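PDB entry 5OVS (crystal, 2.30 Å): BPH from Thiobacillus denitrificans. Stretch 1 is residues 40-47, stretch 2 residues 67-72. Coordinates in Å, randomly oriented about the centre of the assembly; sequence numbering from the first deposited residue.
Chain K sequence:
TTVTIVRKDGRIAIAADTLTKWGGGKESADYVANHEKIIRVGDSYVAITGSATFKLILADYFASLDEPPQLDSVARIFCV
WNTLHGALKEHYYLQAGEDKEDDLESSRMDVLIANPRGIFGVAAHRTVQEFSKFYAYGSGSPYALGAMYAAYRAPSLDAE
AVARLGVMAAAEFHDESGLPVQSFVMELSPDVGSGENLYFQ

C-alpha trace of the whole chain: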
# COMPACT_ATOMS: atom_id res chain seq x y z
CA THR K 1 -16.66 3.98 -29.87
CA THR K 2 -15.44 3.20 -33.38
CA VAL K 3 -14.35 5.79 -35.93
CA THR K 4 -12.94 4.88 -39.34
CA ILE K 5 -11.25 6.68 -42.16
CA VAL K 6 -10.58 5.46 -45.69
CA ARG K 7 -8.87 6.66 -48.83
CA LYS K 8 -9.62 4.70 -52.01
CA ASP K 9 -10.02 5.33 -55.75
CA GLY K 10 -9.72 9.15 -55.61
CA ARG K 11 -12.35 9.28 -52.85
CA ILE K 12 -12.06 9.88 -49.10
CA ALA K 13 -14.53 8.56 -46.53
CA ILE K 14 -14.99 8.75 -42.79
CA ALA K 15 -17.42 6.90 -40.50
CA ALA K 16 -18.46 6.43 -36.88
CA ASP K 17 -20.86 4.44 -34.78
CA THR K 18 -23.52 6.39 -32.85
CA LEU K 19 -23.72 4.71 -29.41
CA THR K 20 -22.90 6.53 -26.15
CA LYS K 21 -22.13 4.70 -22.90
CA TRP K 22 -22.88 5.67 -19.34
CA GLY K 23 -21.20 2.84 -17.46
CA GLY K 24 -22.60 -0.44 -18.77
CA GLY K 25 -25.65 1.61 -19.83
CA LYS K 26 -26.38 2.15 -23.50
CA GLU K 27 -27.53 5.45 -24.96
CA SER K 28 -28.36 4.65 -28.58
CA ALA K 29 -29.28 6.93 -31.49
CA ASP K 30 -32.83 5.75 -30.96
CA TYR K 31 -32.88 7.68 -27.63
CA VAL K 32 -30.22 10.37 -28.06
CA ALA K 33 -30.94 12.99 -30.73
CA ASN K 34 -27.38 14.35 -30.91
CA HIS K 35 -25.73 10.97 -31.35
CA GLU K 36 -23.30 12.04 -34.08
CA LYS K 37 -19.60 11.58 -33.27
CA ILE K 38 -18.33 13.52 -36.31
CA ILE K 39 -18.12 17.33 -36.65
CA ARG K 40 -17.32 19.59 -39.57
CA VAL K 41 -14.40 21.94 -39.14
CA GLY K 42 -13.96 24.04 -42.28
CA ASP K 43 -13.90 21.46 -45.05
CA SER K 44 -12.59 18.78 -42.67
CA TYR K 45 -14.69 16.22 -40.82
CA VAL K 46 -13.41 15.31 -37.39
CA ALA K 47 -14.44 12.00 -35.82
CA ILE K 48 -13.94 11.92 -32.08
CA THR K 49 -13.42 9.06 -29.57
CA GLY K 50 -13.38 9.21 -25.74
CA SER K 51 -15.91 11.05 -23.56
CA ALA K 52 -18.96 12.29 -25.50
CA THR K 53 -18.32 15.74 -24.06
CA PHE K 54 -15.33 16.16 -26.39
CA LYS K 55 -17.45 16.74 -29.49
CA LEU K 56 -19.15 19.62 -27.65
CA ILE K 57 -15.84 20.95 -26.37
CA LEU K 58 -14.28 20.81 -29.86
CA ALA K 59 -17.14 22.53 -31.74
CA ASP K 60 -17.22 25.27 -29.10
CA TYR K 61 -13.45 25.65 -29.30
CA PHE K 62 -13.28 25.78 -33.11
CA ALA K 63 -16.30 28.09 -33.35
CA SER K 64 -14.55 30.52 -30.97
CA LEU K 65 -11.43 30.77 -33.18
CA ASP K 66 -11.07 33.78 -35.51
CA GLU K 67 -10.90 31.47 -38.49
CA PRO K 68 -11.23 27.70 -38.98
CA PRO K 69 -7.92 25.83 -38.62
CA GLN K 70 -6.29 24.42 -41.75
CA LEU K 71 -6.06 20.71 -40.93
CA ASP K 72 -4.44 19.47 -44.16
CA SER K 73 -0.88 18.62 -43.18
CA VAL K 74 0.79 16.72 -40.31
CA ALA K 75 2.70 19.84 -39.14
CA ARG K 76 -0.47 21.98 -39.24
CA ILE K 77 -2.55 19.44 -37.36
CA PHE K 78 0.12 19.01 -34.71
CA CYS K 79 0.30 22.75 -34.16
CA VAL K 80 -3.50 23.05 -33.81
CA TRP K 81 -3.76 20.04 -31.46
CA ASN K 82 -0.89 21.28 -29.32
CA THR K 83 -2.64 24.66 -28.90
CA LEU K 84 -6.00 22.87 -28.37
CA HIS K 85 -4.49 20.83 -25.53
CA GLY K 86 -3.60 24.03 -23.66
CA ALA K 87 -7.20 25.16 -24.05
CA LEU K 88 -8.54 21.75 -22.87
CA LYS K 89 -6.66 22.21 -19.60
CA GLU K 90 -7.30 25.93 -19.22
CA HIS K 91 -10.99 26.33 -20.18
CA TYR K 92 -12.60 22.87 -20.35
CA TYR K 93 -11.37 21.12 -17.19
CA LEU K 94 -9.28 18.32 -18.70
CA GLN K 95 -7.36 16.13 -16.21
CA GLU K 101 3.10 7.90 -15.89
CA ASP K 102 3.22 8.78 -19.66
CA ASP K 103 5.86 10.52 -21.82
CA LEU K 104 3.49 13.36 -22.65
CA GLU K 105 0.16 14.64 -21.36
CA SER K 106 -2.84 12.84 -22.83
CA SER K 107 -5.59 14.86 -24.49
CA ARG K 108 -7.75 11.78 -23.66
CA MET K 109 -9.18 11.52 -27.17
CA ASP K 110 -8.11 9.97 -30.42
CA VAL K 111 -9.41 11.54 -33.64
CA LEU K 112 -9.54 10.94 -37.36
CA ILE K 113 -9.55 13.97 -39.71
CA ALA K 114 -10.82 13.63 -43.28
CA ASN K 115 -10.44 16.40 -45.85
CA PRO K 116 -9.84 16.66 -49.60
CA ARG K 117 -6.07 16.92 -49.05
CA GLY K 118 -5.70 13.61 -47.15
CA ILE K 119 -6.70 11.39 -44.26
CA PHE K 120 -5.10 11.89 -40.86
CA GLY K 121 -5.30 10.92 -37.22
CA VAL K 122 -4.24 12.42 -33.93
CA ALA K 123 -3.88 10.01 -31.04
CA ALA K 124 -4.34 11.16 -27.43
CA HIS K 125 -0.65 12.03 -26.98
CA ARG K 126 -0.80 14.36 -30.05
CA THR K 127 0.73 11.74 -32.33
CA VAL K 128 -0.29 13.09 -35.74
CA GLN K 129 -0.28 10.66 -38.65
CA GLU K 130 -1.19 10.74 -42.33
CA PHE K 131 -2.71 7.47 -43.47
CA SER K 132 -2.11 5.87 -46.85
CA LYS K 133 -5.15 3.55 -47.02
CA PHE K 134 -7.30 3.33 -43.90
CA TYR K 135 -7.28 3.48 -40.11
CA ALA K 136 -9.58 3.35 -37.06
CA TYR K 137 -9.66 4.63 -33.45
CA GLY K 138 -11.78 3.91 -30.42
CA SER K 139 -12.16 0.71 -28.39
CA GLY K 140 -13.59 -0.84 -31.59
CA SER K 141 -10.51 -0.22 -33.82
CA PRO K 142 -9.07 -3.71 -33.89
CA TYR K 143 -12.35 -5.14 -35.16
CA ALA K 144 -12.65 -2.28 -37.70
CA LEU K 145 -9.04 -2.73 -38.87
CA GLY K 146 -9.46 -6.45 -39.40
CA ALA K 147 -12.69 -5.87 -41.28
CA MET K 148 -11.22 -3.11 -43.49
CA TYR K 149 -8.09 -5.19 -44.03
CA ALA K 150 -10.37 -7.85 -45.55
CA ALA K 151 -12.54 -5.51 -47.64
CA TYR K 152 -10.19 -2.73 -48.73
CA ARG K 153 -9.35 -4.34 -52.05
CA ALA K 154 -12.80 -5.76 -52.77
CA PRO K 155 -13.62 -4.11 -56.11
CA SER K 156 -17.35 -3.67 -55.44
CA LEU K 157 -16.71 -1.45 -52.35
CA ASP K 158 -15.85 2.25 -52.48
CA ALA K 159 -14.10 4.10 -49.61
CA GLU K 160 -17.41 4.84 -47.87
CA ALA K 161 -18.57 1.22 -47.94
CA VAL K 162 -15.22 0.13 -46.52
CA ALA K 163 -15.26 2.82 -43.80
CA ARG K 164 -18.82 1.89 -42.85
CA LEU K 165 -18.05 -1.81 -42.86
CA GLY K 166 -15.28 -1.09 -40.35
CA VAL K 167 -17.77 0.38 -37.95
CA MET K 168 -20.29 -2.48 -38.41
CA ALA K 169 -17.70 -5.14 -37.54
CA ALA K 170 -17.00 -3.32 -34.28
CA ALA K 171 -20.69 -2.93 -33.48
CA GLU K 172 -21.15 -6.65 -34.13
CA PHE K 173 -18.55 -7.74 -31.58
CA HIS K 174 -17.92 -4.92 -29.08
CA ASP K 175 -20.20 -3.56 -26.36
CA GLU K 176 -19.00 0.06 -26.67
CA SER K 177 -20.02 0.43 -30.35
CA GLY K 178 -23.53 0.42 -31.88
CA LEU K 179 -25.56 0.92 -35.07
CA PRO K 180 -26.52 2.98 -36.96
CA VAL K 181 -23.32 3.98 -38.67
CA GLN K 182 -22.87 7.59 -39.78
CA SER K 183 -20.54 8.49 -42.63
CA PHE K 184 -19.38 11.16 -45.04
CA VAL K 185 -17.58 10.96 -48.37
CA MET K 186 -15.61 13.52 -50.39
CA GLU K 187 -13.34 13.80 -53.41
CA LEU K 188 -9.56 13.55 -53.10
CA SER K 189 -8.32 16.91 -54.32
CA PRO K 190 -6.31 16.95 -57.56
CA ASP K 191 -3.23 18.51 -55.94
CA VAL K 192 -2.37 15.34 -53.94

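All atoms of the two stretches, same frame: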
# COMPACT_ATOMS: atom_id res chain seq x y z
N ARG K 40 -17.97 18.92 -38.45
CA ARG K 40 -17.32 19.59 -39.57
C ARG K 40 -16.46 20.66 -38.97
O ARG K 40 -16.87 21.31 -38.04
CB ARG K 40 -18.34 20.23 -40.51
CG ARG K 40 -19.48 19.32 -40.94
CD ARG K 40 -20.17 19.81 -42.22
NE ARG K 40 -19.88 21.22 -42.49
CZ ARG K 40 -19.21 21.69 -43.54
NH1 ARG K 40 -18.76 20.89 -44.51
NH2 ARG K 40 -19.01 23.00 -43.65
N VAL K 41 -15.25 20.80 -39.48
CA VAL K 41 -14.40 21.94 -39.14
C VAL K 41 -13.78 22.46 -40.44
O VAL K 41 -12.84 21.85 -40.97
CB VAL K 41 -13.31 21.57 -38.12
CG1 VAL K 41 -12.48 22.79 -37.77
CG2 VAL K 41 -13.93 20.98 -36.87
N GLY K 42 -14.30 23.57 -40.95
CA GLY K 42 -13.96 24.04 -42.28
C GLY K 42 -14.46 23.01 -43.28
O GLY K 42 -15.62 22.59 -43.24
N ASP K 43 -13.57 22.56 -44.17
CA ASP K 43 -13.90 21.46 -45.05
C ASP K 43 -13.27 20.14 -44.57
O ASP K 43 -13.08 19.23 -45.37
CB ASP K 43 -13.51 21.77 -46.49
CG ASP K 43 -12.02 21.79 -46.70
OD1 ASP K 43 -11.26 21.95 -45.71
OD2 ASP K 43 -11.59 21.64 -47.87
N SER K 44 -12.96 20.05 -43.28
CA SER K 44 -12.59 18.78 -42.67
C SER K 44 -13.75 18.21 -41.87
O SER K 44 -14.59 18.95 -41.36
CB SER K 44 -11.38 18.94 -41.75
OG SER K 44 -10.21 19.25 -42.49
N TYR K 45 -13.80 16.89 -41.76
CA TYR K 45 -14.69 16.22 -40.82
C TYR K 45 -13.81 15.61 -39.76
O TYR K 45 -12.83 14.94 -40.09
CB TYR K 45 -15.49 15.12 -41.48
CG TYR K 45 -16.50 15.62 -42.48
CD1 TYR K 45 -17.68 16.21 -42.07
CD2 TYR K 45 -16.28 15.48 -43.83
CE1 TYR K 45 -18.62 16.66 -42.99
CE2 TYR K 45 -17.20 15.92 -44.76
CZ TYR K 45 -18.36 16.52 -44.34
OH TYR K 45 -19.27 16.95 -45.27
N VAL K 46 -14.17 15.83 -38.50
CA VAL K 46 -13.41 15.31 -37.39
C VAL K 46 -14.27 14.31 -36.62
O VAL K 46 -15.36 14.64 -36.18
CB VAL K 46 -12.92 16.44 -36.46
CG1 VAL K 46 -12.01 15.90 -35.37
CG2 VAL K 46 -12.20 17.50 -37.28
N ALA K 47 -13.76 13.09 -36.51
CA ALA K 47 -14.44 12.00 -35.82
C ALA K 47 -13.73 11.77 -34.50
O ALA K 47 -12.52 11.62 -34.47
CB ALA K 47 -14.40 10.74 -36.67
N GLU K 67 -10.80 32.08 -37.19
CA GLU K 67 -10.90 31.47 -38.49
C GLU K 67 -10.71 29.96 -38.32
O GLU K 67 -9.91 29.53 -37.48
CB GLU K 67 -9.79 32.03 -39.35
CG GLU K 67 -9.94 31.82 -40.83
CD GLU K 67 -8.71 32.25 -41.59
OE1 GLU K 67 -7.71 32.65 -40.93
OE2 GLU K 67 -8.72 32.18 -42.83
N PRO K 68 -11.43 29.15 -39.12
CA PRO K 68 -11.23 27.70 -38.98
C PRO K 68 -9.76 27.31 -39.19
O PRO K 68 -9.07 27.92 -40.00
CB PRO K 68 -12.11 27.11 -40.08
CG PRO K 68 -13.16 28.15 -40.33
CD PRO K 68 -12.49 29.48 -40.11
N PRO K 69 -9.28 26.30 -38.44
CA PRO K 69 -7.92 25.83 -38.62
C PRO K 69 -7.74 25.04 -39.93
O PRO K 69 -8.62 24.28 -40.32
CB PRO K 69 -7.72 24.90 -37.42
CG PRO K 69 -9.07 24.36 -37.15
CD PRO K 69 -10.01 25.50 -37.43
N GLN K 70 -6.62 25.23 -40.59
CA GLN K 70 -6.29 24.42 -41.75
C GLN K 70 -5.73 23.14 -41.19
O GLN K 70 -4.73 23.16 -40.48
CB GLN K 70 -5.25 25.11 -42.62
CG GLN K 70 -5.79 26.34 -43.33
CD GLN K 70 -4.76 27.01 -44.23
OE1 GLN K 70 -5.05 28.00 -44.89
NE2 GLN K 70 -3.55 26.46 -44.26
N LEU K 71 -6.40 22.03 -41.49
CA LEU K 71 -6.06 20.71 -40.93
C LEU K 71 -5.69 19.78 -42.08
O LEU K 71 -6.26 18.70 -42.21
CB LEU K 71 -7.27 20.14 -40.17
CG LEU K 71 -7.81 20.96 -39.00
CD1 LEU K 71 -9.16 20.45 -38.52
CD2 LEU K 71 -6.81 20.99 -37.86
N ASP K 72 -4.76 20.21 -42.93
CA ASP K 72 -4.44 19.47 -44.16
C ASP K 72 -2.96 19.13 -44.33
O ASP K 72 -2.53 18.77 -45.42
CB ASP K 72 -4.96 20.23 -45.38
CG ASP K 72 -4.48 21.69 -45.45
OD1 ASP K 72 -3.54 22.10 -44.74
OD2 ASP K 72 -5.09 22.42 -46.23

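How is the backbone arranged where the two stretches meet? Stretch 1 is a hairpin: a strand ends at V41, the chain reverses through G42 and D43, and a second strand starts at S44. The reversal is a type II' beta turn from V41 to S44, closed by a pair of backbone hydrogen bonds, V41 N to S44 O at 2.7 Å and S44 N to V41 O at 2.9 Å. Stretch 2 has no regular helix or strand and lies against this hairpin end as an extended segment. The nearest CA atoms are those of G42 and P68, 5.6 Å apart, and farther along S44 CA lies 7.0 Å from L71 CA.

Does any hydrogen bond or salt bridge join the two stretches? None does. V41 and S44 pair their own backbone N and O atoms across the turn, and the two prolines of stretch 2, P68 and P69, have no backbone N-H to offer. The carboxylates of D43 and D72 find hydrogen bonds elsewhere in the structure. What remains is van der Waals packing over a modest area, 222 Å² counting both sides.

Which side chains make the apolar contact? V41, V46 and L71 are all buried and point toward the opposing stretch, with P69 completing the group. V41 CG1 sits 3.7 Å from P69 CD and 4.1 Å from L71 CD1, so one methyl of the valine, in its t rotamer, touches both the proline ring and the leucine. L71 has the most area covered by the other stretch; the same CD1 also approaches V46 CG2 at 4.4 Å, a looser contact that extends the apolar patch along the second strand. Such saturated groups need no precise direction to pair, and packing together keeps them from water.

How does a serine fit beside a leucine? S44 also points toward stretch 2, and its OG lies 3.8 Å from L71 CB. That carbon offers no hydrogen-bonding partner, so the contact is simple packing; the hydroxyl is hydrogen-bonded elsewhere in the structure and is therefore not left unsatisfied.

Why does glycine suit the outer end of the contact? G42 has phi/psi of 64/-128, and the positive phi by itself favours glycine. Its CA rests 4.2 Å from P68 CB. An ideally placed CB on G42 would point toward stretch 2 and lie 3.7 Å from P68 CB, an ordinary contact distance, so P68 does not exclude a side chain here; the reason for glycine is the positive phi.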